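Local coordinates for aromatic amino acid aminotransferase I (Candida albicans WO-1, PDB 6HNU), which probably catalyses the pyridoxal-phosphate-dependent transfer of the amino group of aromatic amino acids to 2-oxoglutarate, giving aromatic oxo-acids and glutamate, at residues G216-G221 against S435-E440; F188-E193 against L210-T215. All coordinates share one frame; numbering follows the deposited sequence. Where two conformers were deposited one is given.

Interaction 1 of 2, residues G216-G221 against S435-E440; sequences GQNPTG and SWFKAE
Pro219 lays part of its ring over the phenyl ring of Phe437 in a CH-pi contact. Its CB stands 3.6 Å from the centroid of the Phe437 ring. The approach is only 9° off the ring normal, so that this methylene, rather than the whole proline ring, is nearly centred on the face. Pro219 CG is shifted toward the root of the aromatic side chain, 3.6 Å from Phe437 CG. The two side chains slide past each other in opposite directions. Asn218 joins obliquely: its OD1 lies 4.0 Å from Phe437 CE2, with the amide plane turned 58° from the ring.

The peptide bond before Pro219 is cis, and the bend it belongs to is tied from within. Gln217 OE1 accepts two bonds from Thr220, one from the backbone N at 3.0 Å, almost in line with the carbonyl, and one from OG1 at 2.6 Å, tilted 31° from the carbonyl plane. A backbone bond from Gly221 N to Gln217 O closes the same turn.

This matters for the cofactor site, because Asn218 presents ND2 to O3 of the pyridoxal phosphate and OD1 to Arg463. Both ends of its amide are thus engaged, which fixes the flip of the group. Such an asparagine beside the phenolic oxygen is a familiar feature of aminotransferases of this family.

Leu28 of the second subunit packs on Phe437. The contact joins the loop between strand 209-212 and helix 226-239 to the 3-10 segment after strand 429-433, with strand 459-465 packed alongside: Phe461 touches Pro219, and Arg463 touches both Pro219 and Phe437.

Interaction 2 of 2, residues F188-E193 against L210-T215; sequences FGIIPE and LYTICT. With PLP (pyridoxal-5'-phosphate), chain I.
Ile190 and Leu210 meet tip to tip, the single methyl CD1 of the isoleucine facing both branches of the leucine. Ile190 CD1 is 4.0 Å from Leu210 CD2 and 4.1 Å from Leu210 CD1, so it sits almost evenly before the fork. The same methyl lies 4.2 Å from Thr212 OG1, a loose van der Waals approach. Ile190 reaches this far because its chain is extended at the end (chi2 171°), carrying CD1 away from its own backbone.

Around this first shell, Ile232 of helix 226-239 touches both Ile190 and Leu210. Ile190 also packs on Val183 and Leu210 on Leu160, residues of the two intervening strands, so the contact lies over those strands beneath the helix. Thr212 OG1 is hydrogen-bonded to Glu162. The mixed sheet with its covering helices is the large domain of fold type I pyridoxal-phosphate enzymes, and strand 209-212 ends at the cofactor.

The alternation of the strand sends Tyr211 away from Ile190. Tyr211 OH lies 3.7 Å from C2A of pyridoxal phosphate and is hydrogen-bonded to Asp246, and its ring meets that of Trp145. Ile213 packs against the same cofactor methyl.

Residues at the end of strand 209-212 and the first of the loop after it therefore serve two chemistries: Leu210 and Thr212 face Ile190 in a buried, largely apolar layer that also holds Glu162, whereas Tyr211 and Ile213 line the cofactor pocket. Between Ile190 and Leu210 the contact is one of dispersion and exclusion of water, with little directional demand; the directional bonds of Tyr211 and Thr212 are made to acidic residues of adjoining strands.

Overall arrangement
From the N terminus, interaction 2 comes first: the chain leaves the edge strand 189-190, runs through helix 192-200, and returns as strand 209-212, closing a short loop within the large mixed sheet. Only after it has closed does interaction 1 open, at the loop following that strand, and it closes more than two hundred residues later beyond strand 429-433. The two are therefore in series, neither nested nor crossed. They nevertheless touch, with Asn218 O 3.9 Å from Ile213 CD1, and their centres lie about 11 Å apart. Interaction 2 binds the large sheet internally; interaction 1 joins the loop after strand 209-212 to the segment following strand 429-433, an edge strand of the four-stranded antiparallel sheet.

Interaction 1 of 2, residues G216-G221 against S435-E440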
loop_
_atom_site.group_PDB
_atom_site.type_symbol
_atom_site.label_atom_id
_atom_site.label_comp_id
_atom_site.label_asym_id
_atom_site.label_seq_id
_atom_site.Cartn_x
_atom_site.Cartn_y
_atom_site.Cartn_z
ATOM N N GLY B 216 -2.889 10.150 23.079
ATOM C CA GLY B 216 -1.433 9.910 23.069
ATOM C C GLY B 216 -0.784 10.718 21.947
ATOM O O GLY B 216 0.073 10.159 21.177
ATOM N N GLN B 217 -1.288 11.931 21.765
ATOM C CA GLN B 217 -0.942 12.883 20.682
ATOM C C GLN B 217 0.579 12.872 20.467
ATOM O O GLN B 217 1.312 12.864 21.444
ATOM C CB GLN B 217 -1.411 14.276 21.055
ATOM C CG GLN B 217 -1.590 15.263 19.913
ATOM C CD GLN B 217 -0.327 15.950 19.432
ATOM O OE1 GLN B 217 0.664 16.081 20.157
ATOM N NE2 GLN B 217 -0.364 16.380 18.177
ATOM N N ASN B 218 1.017 12.806 19.202
ATOM C CA ASN B 218 2.448 12.834 18.823
ATOM C C ASN B 218 2.741 14.248 18.320
ATOM O O ASN B 218 2.205 14.617 17.269
ATOM C CB ASN B 218 2.707 11.765 17.764
ATOM C CG ASN B 218 4.135 11.680 17.280
ATOM O OD1 ASN B 218 5.021 12.341 17.810
ATOM N ND2 ASN B 218 4.381 10.814 16.315
ATOM N N PRO B 219 3.623 15.068 18.950
ATOM C CA PRO B 219 4.566 14.687 20.010
ATOM C C PRO B 219 4.256 15.008 21.483
ATOM O O PRO B 219 5.065 14.666 22.315
ATOM C CB PRO B 219 5.734 15.636 19.637
ATOM C CG PRO B 219 5.050 16.909 19.311
ATOM C CD PRO B 219 3.854 16.458 18.524
ATOM N N THR B 220 3.131 15.646 21.778
ATOM C CA THR B 220 2.860 16.300 23.093
ATOM C C THR B 220 2.586 15.249 24.173
ATOM O O THR B 220 2.894 15.525 25.342
ATOM C CB THR B 220 1.753 17.342 23.009
ATOM O OG1 THR B 220 0.537 16.642 22.704
ATOM C CG2 THR B 220 2.052 18.428 22.002
ATOM N N GLY B 221 2.137 14.048 23.806
ATOM C CA GLY B 221 1.768 13.025 24.799
ATOM C C GLY B 221 0.475 13.429 25.486
ATOM O O GLY B 221 0.038 12.738 26.423
ATOM N N SER B 435 10.530 21.635 18.590
ATOM C CA SER B 435 10.304 22.595 17.471
ATOM C C SER B 435 10.269 21.821 16.135
ATOM O O SER B 435 9.668 22.296 15.193
ATOM C CB SER B 435 11.380 23.661 17.460
ATOM O OG SER B 435 12.640 23.082 17.168
ATOM N N TRP B 436 10.882 20.652 16.079
ATOM C CA TRP B 436 10.935 19.797 14.863
ATOM C C TRP B 436 9.523 19.349 14.483
ATOM O O TRP B 436 9.353 18.999 13.325
ATOM C CB TRP B 436 11.865 18.605 15.052
ATOM C CG TRP B 436 13.305 18.958 15.288
ATOM C CD1 TRP B 436 13.832 20.197 15.514
ATOM C CD2 TRP B 436 14.396 18.034 15.425
ATOM N NE1 TRP B 436 15.174 20.104 15.778
ATOM C CE2 TRP B 436 15.552 18.790 15.689
ATOM C CE3 TRP B 436 14.508 16.641 15.338
ATOM C CZ2 TRP B 436 16.805 18.199 15.849
ATOM C CZ3 TRP B 436 15.751 16.060 15.473
ATOM C CH2 TRP B 436 16.878 16.829 15.758
ATOM N N PHE B 437 8.545 19.416 15.399
ATOM C CA PHE B 437 7.160 18.929 15.151
ATOM C C PHE B 437 6.242 20.098 14.866
ATOM O O PHE B 437 5.020 19.901 14.713
ATOM C CB PHE B 437 6.628 18.111 16.321
ATOM C CG PHE B 437 7.493 16.955 16.693
ATOM C CD1 PHE B 437 8.521 17.073 17.616
ATOM C CD2 PHE B 437 7.263 15.713 16.131
ATOM C CE1 PHE B 437 9.253 15.970 17.994
ATOM C CE2 PHE B 437 7.993 14.604 16.520
ATOM C CZ PHE B 437 9.026 14.742 17.410
ATOM N N LYS B 438 6.777 21.308 14.818
ATOM C CA LYS B 438 5.907 22.485 14.630
ATOM C C LYS B 438 5.293 22.464 13.225
ATOM O O LYS B 438 6.061 22.394 12.297
ATOM C CB LYS B 438 6.718 23.773 14.826
ATOM C CG LYS B 438 5.883 25.043 14.780
ATOM C CD LYS B 438 5.084 25.266 16.042
ATOM C CE LYS B 438 3.666 25.720 15.800
ATOM N NZ LYS B 438 3.578 26.794 14.783
ATOM N N ALA B 439 3.984 22.677 13.086
ATOM C CA ALA B 439 3.277 22.727 11.803
ATOM C C ALA B 439 3.219 24.189 11.374
ATOM O O ALA B 439 2.954 25.055 12.235
ATOM C CB ALA B 439 1.899 22.134 11.904
ATOM N N GLU B 440 3.425 24.447 10.101
ATOM C CA GLU B 440 3.298 25.806 9.519
ATOM C C GLU B 440 2.411 25.758 8.278
ATOM O O GLU B 440 2.458 24.789 7.568
ATOM C CB GLU B 440 4.680 26.366 9.211
ATOM C CG GLU B 440 5.526 26.509 10.449
ATOM C CD GLU B 440 5.109 27.582 11.453
ATOM O OE1 GLU B 440 3.974 28.133 11.360
ATOM O OE2 GLU B 440 5.927 27.857 12.355
#

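Interaction 2 of 2, residues F188-E193 against L210-T215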
loop_
_atom_site.group_PDB
_atom_site.type_symbol
_atom_site.label_atom_id
_atom_site.label_comp_id
_atom_site.label_asym_id
_atom_site.label_seq_id
_atom_site.Cartn_x
_atom_site.Cartn_y
_atom_site.Cartn_z
ATOM N N PHE B 188 -2.621 20.010 27.389
ATOM C CA PHE B 188 -3.710 18.991 27.340
ATOM C C PHE B 188 -4.263 18.843 25.921
ATOM O O PHE B 188 -5.282 18.154 25.795
ATOM C CB PHE B 188 -4.819 19.334 28.340
ATOM C CG PHE B 188 -4.309 19.527 29.747
ATOM C CD1 PHE B 188 -3.742 18.469 30.444
ATOM C CD2 PHE B 188 -4.318 20.780 30.331
ATOM C CE1 PHE B 188 -3.279 18.649 31.743
ATOM C CE2 PHE B 188 -3.840 20.961 31.621
ATOM C CZ PHE B 188 -3.305 19.901 32.312
ATOM N N GLY B 189 -3.664 19.535 24.934
ATOM C CA GLY B 189 -3.999 19.454 23.504
ATOM C C GLY B 189 -4.687 20.690 22.970
ATOM O O GLY B 189 -4.572 21.770 23.554
ATOM N N ILE B 190 -5.403 20.517 21.868
ATOM C CA ILE B 190 -6.148 21.595 21.173
ATOM C C ILE B 190 -6.959 22.359 22.236
ATOM O O ILE B 190 -7.714 21.723 23.000
ATOM C CB ILE B 190 -7.078 20.992 20.115
ATOM C CG1 ILE B 190 -6.313 20.416 18.926
ATOM C CG2 ILE B 190 -8.152 21.979 19.684
ATOM C CD1 ILE B 190 -7.195 19.615 17.984
ATOM N N ILE B 191 -6.928 23.686 22.150
ATOM C CA ILE B 191 -7.755 24.574 23.022
ATOM C C ILE B 191 -9.031 24.892 22.262
ATOM O O ILE B 191 -8.999 25.653 21.286
ATOM C CB ILE B 191 -6.974 25.849 23.412
ATOM C CG1 ILE B 191 -5.652 25.537 24.120
ATOM C CG2 ILE B 191 -7.915 26.724 24.259
ATOM C CD1 ILE B 191 -4.738 26.742 24.309
ATOM N N PRO B 192 -10.204 24.338 22.646
ATOM C CA PRO B 192 -11.412 24.555 21.857
ATOM C C PRO B 192 -11.767 26.026 21.612
ATOM O O PRO B 192 -12.157 26.321 20.495
ATOM C CB PRO B 192 -12.471 23.819 22.684
ATOM C CG PRO B 192 -11.658 22.712 23.330
ATOM C CD PRO B 192 -10.439 23.473 23.804
ATOM N N GLU B 193 -11.657 26.922 22.625
ATOM C CA GLU B 193 -12.031 28.349 22.428
ATOM C C GLU B 193 -11.251 28.953 21.233
ATOM O O GLU B 193 -11.844 29.687 20.461
ATOM C CB GLU B 193 -11.797 29.202 23.683
ATOM C CG GLU B 193 -11.795 30.696 23.378
ATOM C CD GLU B 193 -11.642 31.655 24.550
ATOM O OE1 GLU B 193 -11.136 31.219 25.570
ATOM O OE2 GLU B 193 -12.022 32.838 24.411
ATOM N N LEU B 210 -10.307 18.823 10.250
ATOM C CA LEU B 210 -9.298 18.867 11.325
ATOM C C LEU B 210 -8.675 17.484 11.456
ATOM O O LEU B 210 -9.424 16.499 11.493
ATOM C CB LEU B 210 -9.951 19.314 12.639
ATOM C CG LEU B 210 -9.116 19.034 13.891
ATOM C CD1 LEU B 210 -7.902 19.928 13.968
ATOM C CD2 LEU B 210 -9.953 19.188 15.151
ATOM N N TYR B 211 -7.347 17.445 11.447
ATOM C CA TYR B 211 -6.522 16.230 11.621
ATOM C C TYR B 211 -6.059 16.240 13.072
ATOM O O TYR B 211 -5.352 17.161 13.444
ATOM C CB TYR B 211 -5.350 16.227 10.619
ATOM C CG TYR B 211 -4.295 15.176 10.869
ATOM C CD1 TYR B 211 -4.564 13.831 10.672
ATOM C CD2 TYR B 211 -3.037 15.516 11.336
ATOM C CE1 TYR B 211 -3.633 12.851 10.940
ATOM C CE2 TYR B 211 -2.073 14.557 11.608
ATOM C CZ TYR B 211 -2.383 13.217 11.423
ATOM O OH TYR B 211 -1.446 12.279 11.700
ATOM N N THR B 212 -6.436 15.230 13.852
ATOM C CA THR B 212 -6.129 15.139 15.285
ATOM C C THR B 212 -5.602 13.754 15.627
ATOM O O THR B 212 -6.251 12.744 15.325
ATOM C CB THR B 212 -7.322 15.598 16.145
ATOM O OG1 THR B 212 -6.945 15.477 17.507
ATOM C CG2 THR B 212 -8.599 14.810 15.945
ATOM N N ILE B 213 -4.485 13.724 16.328
ATOM C CA ILE B 213 -4.021 12.480 16.996
ATOM C C ILE B 213 -4.463 12.618 18.445
ATOM O O ILE B 213 -3.638 13.000 19.299
ATOM C CB ILE B 213 -2.502 12.335 16.817
ATOM C CG1 ILE B 213 -2.081 12.569 15.366
ATOM C CG2 ILE B 213 -2.040 10.991 17.329
ATOM C CD1 ILE B 213 -0.631 12.968 15.175
ATOM N N CYS B 214 -5.739 12.341 18.731
ATOM C CA CYS B 214 -6.356 12.924 19.921
ATOM C C CYS B 214 -6.004 12.105 21.169
ATOM O O CYS B 214 -6.167 12.655 22.244
ATOM C CB CYS B 214 -7.841 13.137 19.714
ATOM S SG CYS B 214 -8.715 11.718 19.031
ATOM N N THR B 215 -5.563 10.855 21.028
ATOM C CA THR B 215 -5.159 9.969 22.146
ATOM C C THR B 215 -3.657 9.685 22.094
ATOM O O THR B 215 -3.195 9.011 21.153
ATOM C CB THR B 215 -5.973 8.670 22.161
ATOM O OG1 THR B 215 -7.349 9.020 21.982
ATOM C CG2 THR B 215 -5.792 7.907 23.453
HETATM N N1 PLP I . -0.158 8.215 12.559
HETATM C C2 PLP I . 0.515 8.724 13.594
HETATM C C2A PLP I . 0.047 10.005 14.189
HETATM C C3 PLP I . 1.637 8.083 14.114
HETATM O O3 PLP I . 2.319 8.694 15.130
HETATM C C4 PLP I . 2.074 6.884 13.516
HETATM C C4A PLP I . 3.267 6.211 14.024
HETATM C C5 PLP I . 1.334 6.344 12.455
HETATM C C6 PLP I . 0.252 7.055 12.001
HETATM C C5A PLP I . 1.785 5.104 11.722
HETATM O O4P PLP I . 0.676 4.184 11.529
HETATM P P PLP I . 0.766 2.879 10.702
HETATM O O1P PLP I . -0.592 2.275 10.977
HETATM O O2P PLP I . 1.960 2.066 11.278
HETATM O O3P PLP I . 0.992 3.267 9.243
#